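Local coordinates for protein NEQ263 (Nanoarchaeum equitans Kin4-M, PDB 5BN3) that forms, together with its partner subunit NeqA, the catalytic core of an unusual archaeal ATP synthase and probably binds ATP, at residues Ile318-Ser323 with Asp341-Ser346; Ser333-Lys338 with Lys396-Ile401; Glu380-Lys385 with Asp402-Gln407. All coordinates share one frame; numbering follows the deposited sequence.

Contact 1: Ile318-Ser323 with Asp341-Ser346; sequences IDLLKS and DILIKS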
loop_
_atom_site.group_PDB
_atom_site.type_symbol
_atom_site.label_atom_id
_atom_site.label_comp_id
_atom_site.label_asym_id
_atom_site.label_seq_id
_atom_site.Cartn_x
_atom_site.Cartn_y
_atom_site.Cartn_z
ATOM N N ILE B 318 26.903 -16.736 0.388
ATOM C CA ILE B 318 27.061 -15.392 -0.160
ATOM C C ILE B 318 26.630 -15.277 -1.624
ATOM O O ILE B 318 27.137 -15.994 -2.493
ATOM C CB ILE B 318 28.523 -14.910 -0.020
ATOM C CG1 ILE B 318 28.871 -14.712 1.457
ATOM C CG2 ILE B 318 28.742 -13.617 -0.784
ATOM C CD1 ILE B 318 30.294 -14.247 1.698
ATOM N N ASP B 319 25.691 -14.371 -1.887
ATOM C CA ASP B 319 25.284 -14.038 -3.249
ATOM C C ASP B 319 26.386 -13.203 -3.894
ATOM O O ASP B 319 26.577 -12.038 -3.543
ATOM C CB ASP B 319 23.959 -13.262 -3.223
ATOM C CG ASP B 319 23.340 -13.087 -4.605
ATOM O OD1 ASP B 319 24.071 -12.802 -5.580
ATOM O OD2 ASP B 319 22.102 -13.224 -4.715
ATOM N N LEU B 320 27.112 -13.802 -4.836
ATOM C CA LEU B 320 28.268 -13.155 -5.458
ATOM C C LEU B 320 27.908 -11.906 -6.255
ATOM O O LEU B 320 28.743 -11.021 -6.438
ATOM C CB LEU B 320 29.008 -14.139 -6.372
ATOM C CG LEU B 320 29.938 -15.159 -5.718
ATOM C CD1 LEU B 320 30.584 -16.049 -6.769
ATOM C CD2 LEU B 320 31.004 -14.450 -4.910
ATOM N N LEU B 321 26.668 -11.833 -6.723
ATOM C CA LEU B 321 26.263 -10.749 -7.611
ATOM C C LEU B 321 25.533 -9.615 -6.889
ATOM O O LEU B 321 25.664 -8.451 -7.266
ATOM C CB LEU B 321 25.436 -11.296 -8.777
ATOM C CG LEU B 321 26.231 -12.251 -9.670
ATOM C CD1 LEU B 321 25.390 -12.797 -10.807
ATOM C CD2 LEU B 321 27.440 -11.531 -10.214
ATOM N N LYS B 322 24.781 -9.950 -5.847
ATOM C CA LYS B 322 24.125 -8.926 -5.037
ATOM C C LYS B 322 25.108 -8.264 -4.081
ATOM O O LYS B 322 24.890 -7.138 -3.634
ATOM C CB LYS B 322 22.950 -9.519 -4.254
ATOM C CG LYS B 322 21.740 -9.857 -5.108
ATOM C CD LYS B 322 20.590 -10.353 -4.241
ATOM C CE LYS B 322 19.378 -10.738 -5.077
ATOM N NZ LYS B 322 18.303 -11.341 -4.238
ATOM N N SER B 323 26.189 -8.972 -3.769
ATOM C CA SER B 323 27.216 -8.436 -2.885
ATOM C C SER B 323 28.083 -7.419 -3.618
ATOM O O SER B 323 28.164 -7.425 -4.851
ATOM C CB SER B 323 28.083 -9.554 -2.304
ATOM O OG SER B 323 27.297 -10.454 -1.545
ATOM N N ASP B 341 36.934 -10.011 -12.345
ATOM C CA ASP B 341 36.107 -9.747 -13.515
ATOM C C ASP B 341 35.652 -11.045 -14.184
ATOM O O ASP B 341 34.480 -11.189 -14.530
ATOM C CB ASP B 341 36.865 -8.866 -14.513
ATOM C CG ASP B 341 35.939 -8.040 -15.384
ATOM O OD1 ASP B 341 34.996 -7.428 -14.839
ATOM O OD2 ASP B 341 36.151 -8.003 -16.613
ATOM N N ILE B 342 36.573 -11.989 -14.353
ATOM C CA ILE B 342 36.257 -13.265 -14.991
ATOM C C ILE B 342 35.265 -14.073 -14.145
ATOM O O ILE B 342 34.381 -14.739 -14.683
ATOM C CB ILE B 342 37.551 -14.081 -15.293
ATOM C CG1 ILE B 342 37.630 -14.460 -16.776
ATOM C CG2 ILE B 342 37.651 -15.328 -14.422
ATOM C CD1 ILE B 342 36.717 -15.609 -17.167
ATOM N N LEU B 343 35.396 -13.990 -12.823
ATOM C CA LEU B 343 34.515 -14.733 -11.931
ATOM C C LEU B 343 33.102 -14.168 -11.977
ATOM O O LEU B 343 32.136 -14.905 -12.164
ATOM C CB LEU B 343 35.049 -14.694 -10.497
ATOM C CG LEU B 343 34.086 -15.167 -9.405
ATOM C CD1 LEU B 343 33.844 -16.665 -9.506
ATOM C CD2 LEU B 343 34.602 -14.794 -8.024
ATOM N N ILE B 344 32.997 -12.853 -11.816
ATOM C CA ILE B 344 31.702 -12.184 -11.767
ATOM C C ILE B 344 30.936 -12.308 -13.085
ATOM O O ILE B 344 29.760 -12.678 -13.096
ATOM C CB ILE B 344 31.865 -10.692 -11.407
ATOM C CG1 ILE B 344 32.368 -10.544 -9.968
ATOM C CG2 ILE B 344 30.553 -9.956 -11.577
ATOM C CD1 ILE B 344 31.470 -11.206 -8.940
ATOM N N LYS B 345 31.608 -12.010 -14.192
ATOM C CA LYS B 345 30.960 -12.022 -15.503
ATOM C C LYS B 345 30.538 -13.422 -15.951
ATOM O O LYS B 345 29.464 -13.593 -16.525
ATOM C CB LYS B 345 31.866 -11.369 -16.555
ATOM C CG LYS B 345 32.192 -9.900 -16.280
ATOM C CD LYS B 345 31.423 -8.961 -17.203
ATOM C CE LYS B 345 31.576 -7.501 -16.778
ATOM N NZ LYS B 345 32.986 -7.024 -16.800
ATOM N N SER B 346 31.378 -14.418 -15.688
ATOM C CA SER B 346 31.077 -15.791 -16.087
ATOM C C SER B 346 29.989 -16.424 -15.219
ATOM O O SER B 346 29.173 -17.201 -15.712
ATOM C CB SER B 346 32.339 -16.656 -16.056
ATOM O OG SER B 346 33.369 -16.085 -16.843
#
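Leu321 CG and Ile344 CG1 both lie beside the backbone N, anti to the carbonyl carbon (chi1 -63° and -67°), and from these starting points the two side chains slide past each other in opposite directions. CD2 of Leu321 settles 3.7 Å from CG2 of Ile344, and the same methyl lies 3.9 Å from Ile344 O, so the leucine touches both a branch and the backbone of helix 334-356. The other arm of the isoleucine serves a different neighbour: its CD1 comes within 3.7 Å of Leu320 O, a carbonyl oxygen that also accepts a hydrogen bond from His122 NE2. Leu320 meets the helix through a methyl, CD1 standing 4.3 Å from Leu343 CD1, a looser apolar touch.

What presents two leucines in succession is an Asx turn, extended into an Asx motif, in the loop that leads to strand 324-325. A single carboxylate oxygen, Asp319 OD1, accepts from Leu321 N at 3.0 Å nearly along its own C-O axis, and from Lys322 N from above the carboxylate plane. Ser323 closes the turn from its far end. Its N and OG reach Asp319 O from opposite faces of the carbonyl plane, with OG at 2.6 Å, and OG is also bonded to Val304 N of strand 301-304. The loop is thereby held to the sheet of the nucleotide-binding domain while its leucines pack on the helical C-terminal domain. A second chain adjoins this joint: Arg412 of the V-type ATP synthase alpha chain hydrogen-bonds Leu321 O and Ser323 O and packs on Ile344. Beyond the apolar patch, Lys345 points away from the loop, and its NZ makes a salt bridge of 2.8 Å with Asp341 OD1 on the syn side of the carboxylate.

Contact 2: Ser333-Lys338 with Lys396-Ile401; sequences SKKHKK and KSFEII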
loop_
_atom_site.group_PDB
_atom_site.type_symbol
_atom_site.label_atom_id
_atom_site.label_comp_id
_atom_site.label_asym_id
_atom_site.label_seq_id
_atom_site.Cartn_x
_atom_site.Cartn_y
_atom_site.Cartn_z
ATOM N N SER B 333 45.495 -5.853 -7.332
ATOM C CA SER B 333 46.508 -5.872 -8.380
ATOM C C SER B 333 45.807 -6.032 -9.720
ATOM O O SER B 333 44.604 -6.293 -9.762
ATOM C CB SER B 333 47.477 -7.034 -8.163
ATOM O OG SER B 333 46.843 -8.281 -8.391
ATOM N N LYS B 334 46.542 -5.872 -10.815
ATOM C CA LYS B 334 45.954 -6.077 -12.134
ATOM C C LYS B 334 45.529 -7.530 -12.316
ATOM O O LYS B 334 44.508 -7.807 -12.942
ATOM C CB LYS B 334 46.921 -5.651 -13.242
ATOM C CG LYS B 334 47.048 -4.146 -13.394
ATOM C CD LYS B 334 45.696 -3.503 -13.666
ATOM C CE LYS B 334 45.521 -2.216 -12.875
ATOM N NZ LYS B 334 46.583 -1.218 -13.170
ATOM N N LYS B 335 46.312 -8.449 -11.758
ATOM C CA LYS B 335 45.975 -9.868 -11.795
ATOM C C LYS B 335 44.702 -10.148 -10.998
ATOM O O LYS B 335 43.832 -10.894 -11.442
ATOM C CB LYS B 335 47.126 -10.705 -11.234
ATOM C CG LYS B 335 46.861 -12.205 -11.250
ATOM C CD LYS B 335 47.965 -12.977 -10.539
ATOM C CE LYS B 335 47.825 -14.475 -10.775
ATOM N NZ LYS B 335 48.857 -15.265 -10.045
ATOM N N HIS B 336 44.604 -9.541 -9.819
ATOM C CA HIS B 336 43.444 -9.707 -8.951
ATOM C C HIS B 336 42.187 -9.178 -9.640
ATOM O O HIS B 336 41.127 -9.806 -9.582
ATOM C CB HIS B 336 43.682 -8.976 -7.630
ATOM C CG HIS B 336 42.734 -9.359 -6.534
ATOM N ND1 HIS B 336 43.042 -9.204 -5.204
ATOM C CD2 HIS B 336 41.485 -9.882 -6.578
ATOM C CE1 HIS B 336 42.022 -9.619 -4.467
ATOM N NE2 HIS B 336 41.068 -10.032 -5.277
ATOM N N LYS B 337 42.311 -8.025 -10.292
ATOM C CA LYS B 337 41.201 -7.434 -11.036
ATOM C C LYS B 337 40.729 -8.353 -12.152
ATOM O O LYS B 337 39.530 -8.488 -12.393
ATOM C CB LYS B 337 41.602 -6.071 -11.609
ATOM C CG LYS B 337 41.807 -4.993 -10.555
ATOM C CD LYS B 337 42.387 -3.719 -11.163
ATOM C CE LYS B 337 42.644 -2.664 -10.092
ATOM N NZ LYS B 337 43.265 -1.427 -10.643
ATOM N N LYS B 338 41.683 -8.987 -12.825
ATOM C CA LYS B 338 41.375 -9.899 -13.919
ATOM C C LYS B 338 40.566 -11.101 -13.436
ATOM O O LYS B 338 39.585 -11.493 -14.071
ATOM C CB LYS B 338 42.666 -10.368 -14.595
ATOM C CG LYS B 338 42.443 -11.304 -15.766
ATOM C CD LYS B 338 43.743 -11.951 -16.216
ATOM C CE LYS B 338 43.480 -13.072 -17.209
ATOM N NZ LYS B 338 42.747 -12.589 -18.411
ATOM N N LYS B 396 45.353 -19.587 -3.459
ATOM C CA LYS B 396 44.535 -20.797 -3.468
ATOM C C LYS B 396 43.180 -20.533 -4.123
ATOM O O LYS B 396 42.670 -21.366 -4.874
ATOM C CB LYS B 396 44.346 -21.330 -2.043
ATOM C CG LYS B 396 43.451 -22.559 -1.944
ATOM C CD LYS B 396 43.988 -23.708 -2.788
ATOM C CE LYS B 396 43.050 -24.907 -2.770
ATOM N NZ LYS B 396 42.887 -25.488 -1.413
ATOM N N SER B 397 42.608 -19.366 -3.844
ATOM C CA SER B 397 41.332 -18.977 -4.436
ATOM C C SER B 397 41.437 -18.827 -5.955
ATOM O O SER B 397 40.516 -19.196 -6.685
ATOM C CB SER B 397 40.824 -17.677 -3.804
ATOM O OG SER B 397 40.494 -17.869 -2.438
ATOM N N PHE B 398 42.560 -18.284 -6.421
ATOM C CA PHE B 398 42.819 -18.151 -7.853
ATOM C C PHE B 398 42.953 -19.522 -8.513
ATOM O O PHE B 398 42.462 -19.736 -9.621
ATOM C CB PHE B 398 44.097 -17.342 -8.097
ATOM C CG PHE B 398 43.975 -15.880 -7.763
ATOM C CD1 PHE B 398 42.729 -15.279 -7.624
ATOM C CD2 PHE B 398 45.112 -15.101 -7.602
ATOM C CE1 PHE B 398 42.626 -13.930 -7.320
ATOM C CE2 PHE B 398 45.014 -13.755 -7.300
ATOM C CZ PHE B 398 43.769 -13.169 -7.161
ATOM N N GLU B 399 43.629 -20.441 -7.825
ATOM C CA GLU B 399 43.826 -21.803 -8.318
ATOM C C GLU B 399 42.503 -22.536 -8.513
ATOM O O GLU B 399 42.334 -23.281 -9.481
ATOM C CB GLU B 399 44.712 -22.599 -7.354
ATOM C CG GLU B 399 46.173 -22.181 -7.340
ATOM C CD GLU B 399 46.989 -22.973 -6.337
ATOM O OE1 GLU B 399 46.513 -24.042 -5.896
ATOM O OE2 GLU B 399 48.101 -22.526 -5.985
ATOM N N ILE B 400 41.575 -22.335 -7.583
ATOM C CA ILE B 400 40.249 -22.935 -7.682
ATOM C C ILE B 400 39.522 -22.421 -8.925
ATOM O O ILE B 400 38.929 -23.201 -9.670
ATOM C CB ILE B 400 39.404 -22.657 -6.415
ATOM C CG1 ILE B 400 40.027 -23.350 -5.199
ATOM C CG2 ILE B 400 37.983 -23.141 -6.604
ATOM C CD1 ILE B 400 39.310 -23.061 -3.889
ATOM N N ILE B 401 39.586 -21.110 -9.147
ATOM C CA ILE B 401 38.982 -20.493 -10.324
ATOM C C ILE B 401 39.581 -21.067 -11.609
ATOM O O ILE B 401 38.851 -21.399 -12.545
ATOM C CB ILE B 401 39.153 -18.956 -10.306
ATOM C CG1 ILE B 401 38.381 -18.347 -9.130
ATOM C CG2 ILE B 401 38.668 -18.345 -11.604
ATOM C CD1 ILE B 401 38.552 -16.840 -8.994
#
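Phe398 drives the edge of its ring against His336 in a T-shaped (edge-to-face) aromatic pair that joins the first turn of helix 334-356 to helix 394-408, two helices of the C-terminal domain. The centroids are 5.5 Å apart and the planes stand at 77°, close to perpendicular. Packing is densest around a single atom, Phe398 CZ. It lies over one face of the imidazole, offset toward the rim, at 4.0 Å from His336 CG, and it also reaches His336 CA at 3.9 Å, so the phenyl ring fills the angle between the histidine ring and its own backbone. His336 turns CG anti to its amide nitrogen (chi1 -165°), which swings the imidazole across the path of the incoming phenylalanine. Both rings are buried, and each has further company: Tyr339, one turn on in helix 334-356, stacks with Phe398, while His336 packs on Tyr112.

The backbone under the histidine is fixed by an N-cap. Ser333, just before the helix, accepts from His336 N through OG at 2.9 Å, with an N-H...O angle of 159°, so the residue that offers its ring to Phe398 is also the one whose amide is held by the cap. His336 ND1 is hydrogen-bonded to an oxygen of a bound dioxane, probably from the crystallisation liquor.

On the solvent side the contact is looser and rests on the exposed Lys335. Its side chain stretches fully extended past the phenyl ring, meeting it obliquely through aliphatic carbon instead of presenting its ammonium group to a face. Lys335 CE stands 4.2 Å from Phe398 CD2.

Contact 3: Glu380-Lys385 with Asp402-Gln407; sequences EKEFIK and DSILSQ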
loop_
_atom_site.group_PDB
_atom_site.type_symbol
_atom_site.label_atom_id
_atom_site.label_comp_id
_atom_site.label_asym_id
_atom_site.label_seq_id
_atom_site.Cartn_x
_atom_site.Cartn_y
_atom_site.Cartn_z
ATOM N N GLU B 380 29.588 -22.456 -7.074
ATOM C CA GLU B 380 28.830 -22.617 -5.842
ATOM C C GLU B 380 29.309 -23.820 -5.030
ATOM O O GLU B 380 29.295 -23.785 -3.801
ATOM C CB GLU B 380 27.332 -22.728 -6.153
ATOM C CG GLU B 380 26.758 -21.483 -6.822
ATOM C CD GLU B 380 25.315 -21.649 -7.265
ATOM O OE1 GLU B 380 24.779 -22.773 -7.169
ATOM O OE2 GLU B 380 24.717 -20.648 -7.715
ATOM N N LYS B 381 29.742 -24.874 -5.716
ATOM C CA LYS B 381 30.136 -26.116 -5.050
ATOM C C LYS B 381 31.579 -26.134 -4.554
ATOM O O LYS B 381 31.876 -26.736 -3.523
ATOM C CB LYS B 381 29.905 -27.313 -5.979
ATOM C CG LYS B 381 28.452 -27.721 -6.122
ATOM C CD LYS B 381 28.277 -28.782 -7.198
ATOM C CE LYS B 381 26.840 -29.277 -7.248
ATOM N NZ LYS B 381 26.578 -30.115 -8.451
ATOM N N GLU B 382 32.475 -25.481 -5.288
ATOM C CA GLU B 382 33.904 -25.596 -5.008
ATOM C C GLU B 382 34.578 -24.279 -4.627
ATOM O O GLU B 382 35.625 -24.279 -3.987
ATOM C CB GLU B 382 34.625 -26.228 -6.207
ATOM C CG GLU B 382 34.006 -27.539 -6.677
ATOM C CD GLU B 382 34.900 -28.293 -7.642
ATOM O OE1 GLU B 382 35.964 -27.755 -8.014
ATOM O OE2 GLU B 382 34.542 -29.428 -8.024
ATOM N N PHE B 383 33.977 -23.161 -5.017
ATOM C CA PHE B 383 34.565 -21.853 -4.746
ATOM C C PHE B 383 33.895 -21.169 -3.553
ATOM O O PHE B 383 34.559 -20.797 -2.586
ATOM C CB PHE B 383 34.486 -20.969 -5.994
ATOM C CG PHE B 383 35.093 -19.610 -5.816
ATOM C CD1 PHE B 383 36.466 -19.435 -5.897
ATOM C CD2 PHE B 383 34.291 -18.503 -5.581
ATOM C CE1 PHE B 383 37.031 -18.181 -5.737
ATOM C CE2 PHE B 383 34.850 -17.246 -5.419
ATOM C CZ PHE B 383 36.221 -17.085 -5.497
ATOM N N ILE B 384 32.577 -21.008 -3.626
ATOM C CA ILE B 384 31.820 -20.392 -2.540
ATOM C C ILE B 384 31.788 -21.289 -1.305
ATOM O O ILE B 384 32.097 -20.842 -0.201
ATOM C CB ILE B 384 30.375 -20.056 -2.976
ATOM C CG1 ILE B 384 30.392 -19.068 -4.145
ATOM C CG2 ILE B 384 29.583 -19.482 -1.816
ATOM C CD1 ILE B 384 29.010 -18.688 -4.638
ATOM N N LYS B 385 31.412 -22.552 -1.498
ATOM C CA LYS B 385 31.346 -23.514 -0.401
ATOM C C LYS B 385 32.728 -23.679 0.226
ATOM O O LYS B 385 33.714 -23.930 -0.471
ATOM C CB LYS B 385 30.811 -24.864 -0.897
ATOM C CG LYS B 385 30.532 -25.880 0.211
ATOM C CD LYS B 385 29.952 -27.179 -0.348
ATOM C CE LYS B 385 29.760 -28.230 0.741
ATOM N NZ LYS B 385 28.658 -27.899 1.686
ATOM N N ASP B 402 40.906 -21.190 -11.644
ATOM C CA ASP B 402 41.597 -21.790 -12.783
ATOM C C ASP B 402 41.109 -23.216 -13.042
ATOM O O ASP B 402 40.843 -23.592 -14.181
ATOM C CB ASP B 402 43.114 -21.799 -12.557
ATOM C CG ASP B 402 43.728 -20.413 -12.627
ATOM O OD1 ASP B 402 43.122 -19.514 -13.250
ATOM O OD2 ASP B 402 44.830 -20.227 -12.070
ATOM N N SER B 403 40.988 -24.000 -11.977
ATOM C CA SER B 403 40.534 -25.384 -12.081
ATOM C C SER B 403 39.097 -25.494 -12.598
ATOM O O SER B 403 38.796 -26.337 -13.444
ATOM C CB SER B 403 40.660 -26.075 -10.722
ATOM O OG SER B 403 40.184 -27.405 -10.782
ATOM N N ILE B 404 38.220 -24.632 -12.089
ATOM C CA ILE B 404 36.819 -24.610 -12.505
ATOM C C ILE B 404 36.677 -24.210 -13.974
ATOM O O ILE B 404 35.872 -24.786 -14.709
ATOM C CB ILE B 404 35.988 -23.653 -11.619
ATOM C CG1 ILE B 404 35.980 -24.140 -10.167
ATOM C CG2 ILE B 404 34.566 -23.545 -12.126
ATOM C CD1 ILE B 404 35.305 -23.180 -9.203
ATOM N N LEU B 405 37.465 -23.223 -14.396
ATOM C CA LEU B 405 37.458 -22.761 -15.783
ATOM C C LEU B 405 37.804 -23.889 -16.755
ATOM O O LEU B 405 37.213 -23.995 -17.829
ATOM C CB LEU B 405 38.422 -21.584 -15.958
ATOM C CG LEU B 405 37.923 -20.229 -15.448
ATOM C CD1 LEU B 405 39.014 -19.171 -15.506
ATOM C CD2 LEU B 405 36.720 -19.786 -16.257
ATOM N N SER B 406 38.751 -24.734 -16.363
ATOM C CA SER B 406 39.148 -25.880 -17.173
ATOM C C SER B 406 38.053 -26.942 -17.213
ATOM O O SER B 406 37.712 -27.447 -18.285
ATOM C CB SER B 406 40.447 -26.482 -16.638
ATOM O OG SER B 406 41.488 -25.522 -16.643
ATOM N N GLN B 407 37.508 -27.280 -16.045
ATOM C CA GLN B 407 36.427 -28.259 -15.945
ATOM C C GLN B 407 35.210 -27.840 -16.763
ATOM O O GLN B 407 34.497 -28.683 -17.306
ATOM C CB GLN B 407 36.000 -28.454 -14.484
ATOM C CG GLN B 407 37.056 -29.052 -13.569
ATOM C CD GLN B 407 36.489 -29.461 -12.218
ATOM O OE1 GLN B 407 35.536 -30.237 -12.140
ATOM N NE2 GLN B 407 37.073 -28.935 -11.146
#
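Glu382 and Phe383, on the last turn of helix 367-384, meet Ile404 and Gln407 of helix 394-408. Along the first segment, Glu380 points away from segment 402-407, and its carboxylate makes a salt bridge with Arg354 and a hydrogen bond with Tyr347. From Glu380 to Ile384 this helix end widens into a pi-type turn, closed weakly by Lys385 N on Glu380 O at 3.4 Å. Glu382 follows, extended beyond CG, with OE1 4.2 Å from Ile404 CG1. The Glu382 and Gln407 side chains come from opposite directions, which leaves Glu382 OE1 3.5 Å from Gln407 NE2, with carboxylate and amide planes 49° apart. This is a polar approach without an established hydrogen bond; the same NE2 gives a weak one to Ser403 OG within its own helix. At Phe383 contact is made by the root of the side chain, CB being 4.0 Å from Ile404 CD1. With CG anti to the backbone N (chi1 -179°), the ring leads away from segment 402-407. Lys385 then leaves the helix.

The two short helical segments run nearly antiparallel, at 160° with axes 10.7 Å apart, as in a helical hairpin. Ile404 also packs on Phe375 and Leu378 of helix 367-384, while the Phe383 ring lies against Ile400, Ile401 and the loop residue Val120.

How the contacts relate
From the N-terminal side, contact 1 comes first: the loop before strand 324-325 meets helix 334-356 after a short detour, joining the nucleotide-binding domain to the helical C-terminal domain. Contact 2 opens at the start of that same helix and closes 58 residues later on helix 394-408, so its span crosses that of contact 1. Contact 3 pairs helix 367-384 with helix 394-408; it follows contact 1 in series and crosses contact 2. Phe383 is where they converge: its CE2 touches Leu343 CD2 of contact 1 at 3.6 Å, and its CE1 touches Ile401 CG1 of contact 2 at 3.7 Å.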